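Local structure of phosphoinositol-specific phospholipase C (Pseudomonas sp., 5FYP) at residues S38-S43 / Y283-Q288; A21-H26 / V267-H272; F51-D56 / S129-K134. The protein probably cleaves phosphoinositides at the glycerol-phosphate bond as a calcium-dependent bacterial phospholipase C with a TIM-barrel fold. All blocks are in the same frame, centred on the assembly; numbering follows the deposited sequence.

Interaction 1 (S38-S43 / Y283-Q288)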
# COMPACT_ATOMS: atom_id res chain seq x y z
N SER A 38 -10.82 10.28 6.26
CA SER A 38 -11.29 9.29 7.23
C SER A 38 -12.57 8.60 6.77
O SER A 38 -12.77 7.41 7.05
CB SER A 38 -11.47 9.93 8.60
OG SER A 38 -12.51 10.86 8.62
N SER A 39 -13.45 9.32 6.07
CA SER A 39 -14.72 8.74 5.62
C SER A 39 -14.52 7.58 4.66
O SER A 39 -15.43 6.75 4.53
CB SER A 39 -15.61 9.79 4.96
OG SER A 39 -15.14 10.20 3.70
N VAL A 40 -13.38 7.50 3.97
CA VAL A 40 -13.11 6.41 3.04
C VAL A 40 -13.21 5.07 3.79
O VAL A 40 -13.66 4.05 3.22
CB VAL A 40 -11.74 6.60 2.37
CG1 VAL A 40 -11.45 5.41 1.49
CG2 VAL A 40 -11.73 7.87 1.57
N LEU A 41 -12.80 5.06 5.06
CA LEU A 41 -12.82 3.86 5.90
C LEU A 41 -14.25 3.43 6.28
O LEU A 41 -14.45 2.35 6.85
CB LEU A 41 -11.94 4.06 7.11
CG LEU A 41 -10.45 4.11 6.74
CD1 LEU A 41 -9.63 4.85 7.76
CD2 LEU A 41 -9.89 2.69 6.55
N ASP A 42 -15.27 4.21 5.93
CA ASP A 42 -16.65 3.69 6.02
C ASP A 42 -16.95 2.65 4.94
O ASP A 42 -17.93 1.91 5.06
CB ASP A 42 -17.65 4.83 5.86
CG ASP A 42 -17.56 5.87 6.95
OD1 ASP A 42 -16.96 5.63 8.00
OD2 ASP A 42 -18.21 6.90 6.80
N SER A 43 -16.10 2.59 3.91
CA SER A 43 -16.37 1.76 2.72
C SER A 43 -15.33 0.71 2.39
O SER A 43 -15.68 -0.31 1.83
CB SER A 43 -16.55 2.62 1.47
OG SER A 43 -17.59 3.55 1.64
N TYR A 283 -11.59 4.80 -8.49
CA TYR A 283 -11.94 6.16 -8.10
C TYR A 283 -13.24 6.17 -7.28
O TYR A 283 -13.32 6.80 -6.22
CB TYR A 283 -12.08 7.04 -9.32
CG TYR A 283 -10.81 7.21 -10.09
CD1 TYR A 283 -9.72 7.89 -9.53
CD2 TYR A 283 -10.66 6.73 -11.40
CE1 TYR A 283 -8.54 8.09 -10.24
CE2 TYR A 283 -9.49 6.90 -12.11
CZ TYR A 283 -8.43 7.59 -11.53
OH TYR A 283 -7.28 7.82 -12.23
N ARG A 284 -14.25 5.48 -7.82
CA ARG A 284 -15.62 5.41 -7.23
C ARG A 284 -15.71 4.09 -6.44
O ARG A 284 -16.41 3.15 -6.81
CB ARG A 284 -16.68 5.50 -8.32
CG ARG A 284 -16.55 6.76 -9.19
CD ARG A 284 -17.47 6.79 -10.41
NE ARG A 284 -18.86 6.73 -10.07
CZ ARG A 284 -19.82 6.51 -10.96
NH1 ARG A 284 -19.56 6.26 -12.29
NH2 ARG A 284 -21.08 6.50 -10.54
N PHE A 285 -14.95 4.03 -5.36
CA PHE A 285 -14.82 2.79 -4.60
C PHE A 285 -16.13 2.32 -3.94
O PHE A 285 -16.40 1.12 -3.91
CB PHE A 285 -13.70 2.89 -3.55
CG PHE A 285 -13.80 4.12 -2.68
CD1 PHE A 285 -14.59 4.12 -1.55
CD2 PHE A 285 -13.15 5.28 -3.05
CE1 PHE A 285 -14.71 5.28 -0.80
CE2 PHE A 285 -13.31 6.43 -2.32
CZ PHE A 285 -14.09 6.42 -1.19
N ALA A 286 -16.95 3.25 -3.47
CA ALA A 286 -18.18 2.85 -2.74
C ALA A 286 -19.16 2.17 -3.66
O ALA A 286 -19.93 1.31 -3.23
CB ALA A 286 -18.82 4.04 -2.06
N ALA A 287 -19.12 2.51 -4.95
CA ALA A 287 -20.02 1.96 -5.96
C ALA A 287 -19.70 0.50 -6.32
O ALA A 287 -20.48 -0.12 -7.02
CB ALA A 287 -19.99 2.81 -7.22
N GLN A 288 -18.56 -0.02 -5.88
CA GLN A 288 -18.16 -1.36 -6.23
C GLN A 288 -18.50 -2.34 -5.12
O GLN A 288 -18.36 -2.02 -3.93
CB GLN A 288 -16.63 -1.45 -6.46
CG GLN A 288 -16.08 -0.31 -7.28
CD GLN A 288 -16.74 -0.10 -8.60
OE1 GLN A 288 -17.06 -1.03 -9.31
NE2 GLN A 288 -16.90 1.16 -8.98

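Interaction 2 (A21-H26 / V267-H272)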
# COMPACT_ATOMS: atom_id res chain seq x y z
N ALA A 21 -9.44 -10.70 -1.57
CA ALA A 21 -9.67 -9.66 -2.58
C ALA A 21 -10.37 -8.47 -1.93
O ALA A 21 -11.31 -8.63 -1.13
CB ALA A 21 -10.51 -10.19 -3.71
N GLN A 22 -9.97 -7.28 -2.35
CA GLN A 22 -10.50 -6.04 -1.84
C GLN A 22 -10.77 -5.05 -2.94
O GLN A 22 -9.98 -4.90 -3.90
CB GLN A 22 -9.51 -5.36 -0.89
CG GLN A 22 -9.02 -6.19 0.26
CD GLN A 22 -8.22 -5.35 1.23
OE1 GLN A 22 -8.61 -4.22 1.59
NE2 GLN A 22 -7.12 -5.89 1.69
N VAL A 23 -11.80 -4.24 -2.74
CA VAL A 23 -11.93 -2.94 -3.39
C VAL A 23 -11.03 -1.96 -2.64
O VAL A 23 -11.11 -1.84 -1.42
CB VAL A 23 -13.39 -2.45 -3.32
CG1 VAL A 23 -13.55 -1.08 -3.94
CG2 VAL A 23 -14.33 -3.46 -3.99
N ALA A 24 -10.18 -1.28 -3.40
CA ALA A 24 -9.29 -0.24 -2.89
C ALA A 24 -9.71 1.08 -3.51
O ALA A 24 -10.32 1.13 -4.58
CB ALA A 24 -7.85 -0.56 -3.23
N CYS A 25 -9.34 2.18 -2.86
CA CYS A 25 -9.54 3.47 -3.49
C CYS A 25 -8.45 3.74 -4.52
O CYS A 25 -7.43 3.11 -4.51
CB CYS A 25 -9.58 4.60 -2.46
SG CYS A 25 -7.99 5.31 -2.07
N HIS A 26 -8.68 4.72 -5.37
CA HIS A 26 -7.65 5.28 -6.22
C HIS A 26 -7.58 6.79 -5.92
O HIS A 26 -8.55 7.52 -6.18
CB HIS A 26 -7.93 5.02 -7.69
CG HIS A 26 -6.79 5.38 -8.60
ND1 HIS A 26 -6.82 5.03 -9.92
CD2 HIS A 26 -5.61 6.01 -8.40
CE1 HIS A 26 -5.71 5.47 -10.50
NE2 HIS A 26 -4.97 6.07 -9.61
N VAL A 267 -14.11 -2.43 -15.15
CA VAL A 267 -14.19 -3.85 -14.86
C VAL A 267 -14.63 -4.02 -13.40
O VAL A 267 -14.13 -3.36 -12.51
CB VAL A 267 -12.85 -4.53 -15.15
CG1 VAL A 267 -12.82 -5.98 -14.68
CG2 VAL A 267 -12.56 -4.44 -16.65
N SER A 268 -15.62 -4.88 -13.18
CA SER A 268 -16.23 -5.04 -11.88
C SER A 268 -15.33 -5.70 -10.86
O SER A 268 -14.35 -6.38 -11.21
CB SER A 268 -17.49 -5.88 -11.99
OG SER A 268 -17.14 -7.23 -12.22
N PHE A 269 -15.69 -5.53 -9.60
CA PHE A 269 -14.97 -6.20 -8.52
C PHE A 269 -15.01 -7.70 -8.70
O PHE A 269 -13.99 -8.41 -8.58
CB PHE A 269 -15.52 -5.77 -7.15
CG PHE A 269 -14.84 -6.40 -5.94
CD1 PHE A 269 -13.45 -6.56 -5.87
CD2 PHE A 269 -15.60 -6.74 -4.83
CE1 PHE A 269 -12.88 -7.11 -4.73
CE2 PHE A 269 -15.02 -7.28 -3.70
CZ PHE A 269 -13.66 -7.46 -3.65
N ALA A 270 -16.18 -8.24 -9.06
CA ALA A 270 -16.29 -9.68 -9.29
C ALA A 270 -15.33 -10.16 -10.35
O ALA A 270 -14.71 -11.21 -10.22
CB ALA A 270 -17.73 -10.06 -9.64
N GLN A 271 -15.22 -9.42 -11.44
CA GLN A 271 -14.29 -9.83 -12.48
C GLN A 271 -12.83 -9.74 -12.01
O GLN A 271 -12.02 -10.64 -12.30
CB GLN A 271 -14.51 -9.05 -13.74
CG GLN A 271 -13.63 -9.59 -14.82
N HIS A 272 -12.50 -8.68 -11.28
CA HIS A 272 -11.16 -8.62 -10.69
C HIS A 272 -10.83 -9.76 -9.73
O HIS A 272 -9.68 -10.22 -9.69
CB HIS A 272 -10.95 -7.25 -10.04
CG HIS A 272 -10.79 -6.15 -11.03
ND1 HIS A 272 -11.37 -4.92 -10.89
CD2 HIS A 272 -10.12 -6.12 -12.20
CE1 HIS A 272 -11.02 -4.15 -11.90
NE2 HIS A 272 -10.26 -4.85 -12.72

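Interaction 3 (F51-D56 / S129-K134)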
# COMPACT_ATOMS: atom_id res chain seq x y z
N PHE A 51 2.38 11.67 -2.38
CA PHE A 51 3.15 12.56 -1.52
C PHE A 51 4.37 13.13 -2.21
O PHE A 51 5.09 12.45 -2.95
CB PHE A 51 3.46 11.90 -0.16
CG PHE A 51 4.49 10.80 -0.19
CD1 PHE A 51 4.18 9.48 -0.56
CD2 PHE A 51 5.79 11.05 0.24
CE1 PHE A 51 5.13 8.48 -0.52
CE2 PHE A 51 6.73 10.04 0.30
CZ PHE A 51 6.41 8.77 -0.09
N TRP A 52 4.58 14.41 -1.93
CA TRP A 52 5.58 15.27 -2.60
C TRP A 52 6.54 15.80 -1.56
O TRP A 52 6.16 16.14 -0.43
CB TRP A 52 4.86 16.44 -3.29
CG TRP A 52 3.94 16.03 -4.40
CD1 TRP A 52 2.69 15.51 -4.29
CD2 TRP A 52 4.24 16.05 -5.80
NE1 TRP A 52 2.21 15.20 -5.54
CE2 TRP A 52 3.14 15.53 -6.48
CE3 TRP A 52 5.35 16.46 -6.53
CZ2 TRP A 52 3.11 15.39 -7.87
CZ3 TRP A 52 5.33 16.32 -7.91
CH2 TRP A 52 4.22 15.79 -8.56
N ASP A 53 7.80 15.90 -1.95
CA ASP A 53 8.80 16.54 -1.10
C ASP A 53 8.64 18.05 -1.03
O ASP A 53 8.87 18.69 -0.01
CB ASP A 53 10.20 16.22 -1.63
CG ASP A 53 10.66 14.82 -1.28
OD1 ASP A 53 9.90 13.85 -1.51
OD2 ASP A 53 11.76 14.69 -0.70
N GLN A 54 8.30 18.64 -2.18
CA GLN A 54 8.30 20.10 -2.35
C GLN A 54 6.86 20.64 -2.43
O GLN A 54 5.93 19.90 -2.73
CB GLN A 54 9.05 20.48 -3.63
CG GLN A 54 10.44 19.94 -3.80
CD GLN A 54 11.40 20.56 -2.86
OE1 GLN A 54 11.16 21.63 -2.30
NE2 GLN A 54 12.48 19.85 -2.60
N ARG A 55 6.70 21.93 -2.18
CA ARG A 55 5.40 22.61 -2.28
C ARG A 55 4.94 22.69 -3.71
O ARG A 55 3.75 22.60 -4.00
CB ARG A 55 5.50 24.01 -1.65
CG ARG A 55 4.20 24.80 -1.63
CD ARG A 55 4.35 26.14 -0.93
NE ARG A 55 4.52 25.94 0.51
CZ ARG A 55 3.57 25.55 1.40
NH1 ARG A 55 2.30 25.31 1.03
NH2 ARG A 55 3.91 25.40 2.69
N ASP A 56 5.89 22.89 -4.61
CA ASP A 56 5.68 22.73 -6.04
C ASP A 56 6.71 21.73 -6.55
O ASP A 56 7.03 20.84 -5.83
CB ASP A 56 5.65 24.09 -6.77
CG ASP A 56 6.93 24.91 -6.62
OD1 ASP A 56 7.97 24.35 -6.21
OD2 ASP A 56 6.85 26.11 -6.92
N SER A 129 18.69 17.35 3.99
CA SER A 129 17.34 17.86 3.77
C SER A 129 16.26 17.13 4.56
O SER A 129 15.12 17.56 4.55
CB SER A 129 16.99 17.90 2.30
OG SER A 129 17.77 18.87 1.62
N GLY A 130 16.60 16.04 5.24
CA GLY A 130 15.66 15.44 6.19
C GLY A 130 14.52 14.63 5.60
O GLY A 130 13.51 14.42 6.26
N ARG A 131 14.70 14.17 4.36
CA ARG A 131 13.66 13.37 3.67
C ARG A 131 14.28 12.14 2.99
O ARG A 131 13.94 11.79 1.85
CB ARG A 131 12.86 14.24 2.70
CG ARG A 131 12.07 15.35 3.39
CD ARG A 131 11.16 16.09 2.40
NE ARG A 131 11.96 16.66 1.32
CZ ARG A 131 12.58 17.82 1.36
NH1 ARG A 131 12.39 18.67 2.38
NH2 ARG A 131 13.36 18.22 0.36
N THR A 132 15.16 11.48 3.72
CA THR A 132 15.75 10.21 3.29
C THR A 132 14.78 9.05 3.58
O THR A 132 13.81 9.21 4.29
CB THR A 132 17.05 9.95 4.04
OG1 THR A 132 16.75 9.67 5.41
CG2 THR A 132 18.05 11.09 3.90
N PRO A 133 15.10 7.85 3.06
CA PRO A 133 14.36 6.65 3.49
C PRO A 133 14.26 6.51 5.01
O PRO A 133 13.20 6.14 5.51
CB PRO A 133 15.12 5.53 2.81
CG PRO A 133 15.58 6.17 1.53
CD PRO A 133 16.00 7.55 1.94
N LYS A 134 15.36 6.76 5.71
CA LYS A 134 15.34 6.67 7.15
C LYS A 134 14.36 7.68 7.79
O LYS A 134 13.61 7.35 8.71
CB LYS A 134 16.74 6.84 7.72
CG LYS A 134 16.84 6.77 9.24
CD LYS A 134 18.27 6.45 9.60
CE LYS A 134 18.61 6.58 11.08
NZ LYS A 134 18.23 7.89 11.68
O HOH W 1 11.75 12.09 0.08
O HOH W 2 13.95 16.30 -1.73

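Interaction 1 (S38-S43 / Y283-Q288)
Phe285 reaches across to Val40 and Ser43. From its CB the ring swings out with CG set between the backbone N and the carbonyl carbon (chi1 50°), which turns it toward the 38-43 turn. CD1 comes first to Ser43, whose CB lies 3.9 Å from Phe285 CD1, in the ring plane at the edge. The next atom, CE1, is shared, with Ser43 CB and Val40 CG1 both 4.0 Å away. At the far end Phe285 CZ touches the two Val40 methyls, CG1 and CG2, each at 3.9 Å. Val40 CG1 also sits over one face, 4.2 Å from the ring centroid and 25° off the normal, a CH-pi contact. A branched valine suits this place because its two methyls embrace the ring's tip, while the small serine fits beside the edge and turns its OG toward Ala286 CB. Phe285 also packs on Val23 and Cys25 of strand 20-25 and on Cys28. Arg294 hydrogen-bonds to Ser43 O through NH1 and to Ala286 O through NH2, so one guanidinium bridges the two turns. This is plain apolar packing between two loops that follow beta strands of a TIM-barrel-type fold.

Interaction 2 (A21-H26 / V267-H272)
Val23 lays its CG2 methyl over the face of the Phe269 ring, 3.5 Å above the plane and over its centre. The line from Val23 CG2 to the centroid leans only 12° from the ring normal, so this is a close CH-pi contact; Phe269 CG and CD2 are each 3.6 Å from Val23 CG2. With chi1 at 178°, CG2 stands beside the backbone N, on the side where the ring lies along the Gln22-Val23 peptide. Farther out, the ring runs along the strand backbone: Phe269 CE1 approaches Gln22 C at 3.4 Å, and Phe269 CZ is 3.6 Å from Ala21 O, which lies at the ring edge. Ala21 CB adds an apolar touch, 4.0 Å from Phe269 CE1, and its small size lets the ring come near the main chain. Strand 20-25, paired with 279-282 and 295-297, here receives helix 269-274, giving the helix-on-sheet packing of an alpha/beta barrel. Phe269 stands in the first turn of that helix, directly after Ser268. As N-cap, Ser268 accepts the backbone N-H of Gln271 on OG (3.0 Å from Gln271 N to Ser268 OG), a role suited to a short hydroxyl side chain. Gln22 starts off away from 267-272, and its OE1 is hydrogen-bonded to Thr46 OG1. On the helix, the ring nitrogens of His272 are held by Asp264 and Tyr282.

Interaction 3 (F51-D56 / S129-K134)
Where strand 46-52 runs out into its following loop, a buried salt bridge joins it to the lead-in of helix 133-144. Arg131 NE donates to Asp53 OD2 over 2.8 Å, with an N-H...O angle of 157°. The acceptor lies in the guanidinium plane, yet the arginine approaches OD2 from above the carboxylate plane, and the two flat groups stand almost perpendicular, 88° apart. A bend at chi3 (-58°), after an extended chi2, brings NE alongside the aspartate. Water 2 bridges the pair, donating to Asp53 OD2 and accepting from Arg131 NH2 (2.9 Å each); water 1 lies near Asp53 OD2 (2.7 Å) and Arg131 O (2.8 Å). Asp53 O sits over one face of the guanidinium, toward its rim. An aspartate suits this place because its two oxygens meet two cations at once, OD2 taking Arg131 NE and OD1 Lys120 NZ; the many N-H groups of arginine likewise let NH1 hydrogen-bond to Ser62 O. The positive charges around Asp53 would be expected to favour its ionised form. Thr132 N-caps the helix. The arrangement is a buried salt bridge at the C-terminal end of a strand of the barrel-type fold, tying it to the loop that enters helix 133-144.

From the N terminus, strand 20-25 comes first, and interaction 2 closes a long loop by bringing helix 269-274 back against it. The 38-43 turn follows, and interaction 1 closes a second long loop with 283-288. Because their segments alternate along the chain, these two closures cross; they also touch in space, where residues 283-288 lie against strand 20-25, with Gln288 on Val23. Interaction 3 is nested inside both loops. Its centre lies about 31 Å from that of interaction 2, on the opposite side of the chain's centre. Interactions 1 and 2 thus join N- and C-terminal parts, whereas interaction 3 ties the end of strand 46-52 to the helix that follows its sheet neighbour, strand 114-120.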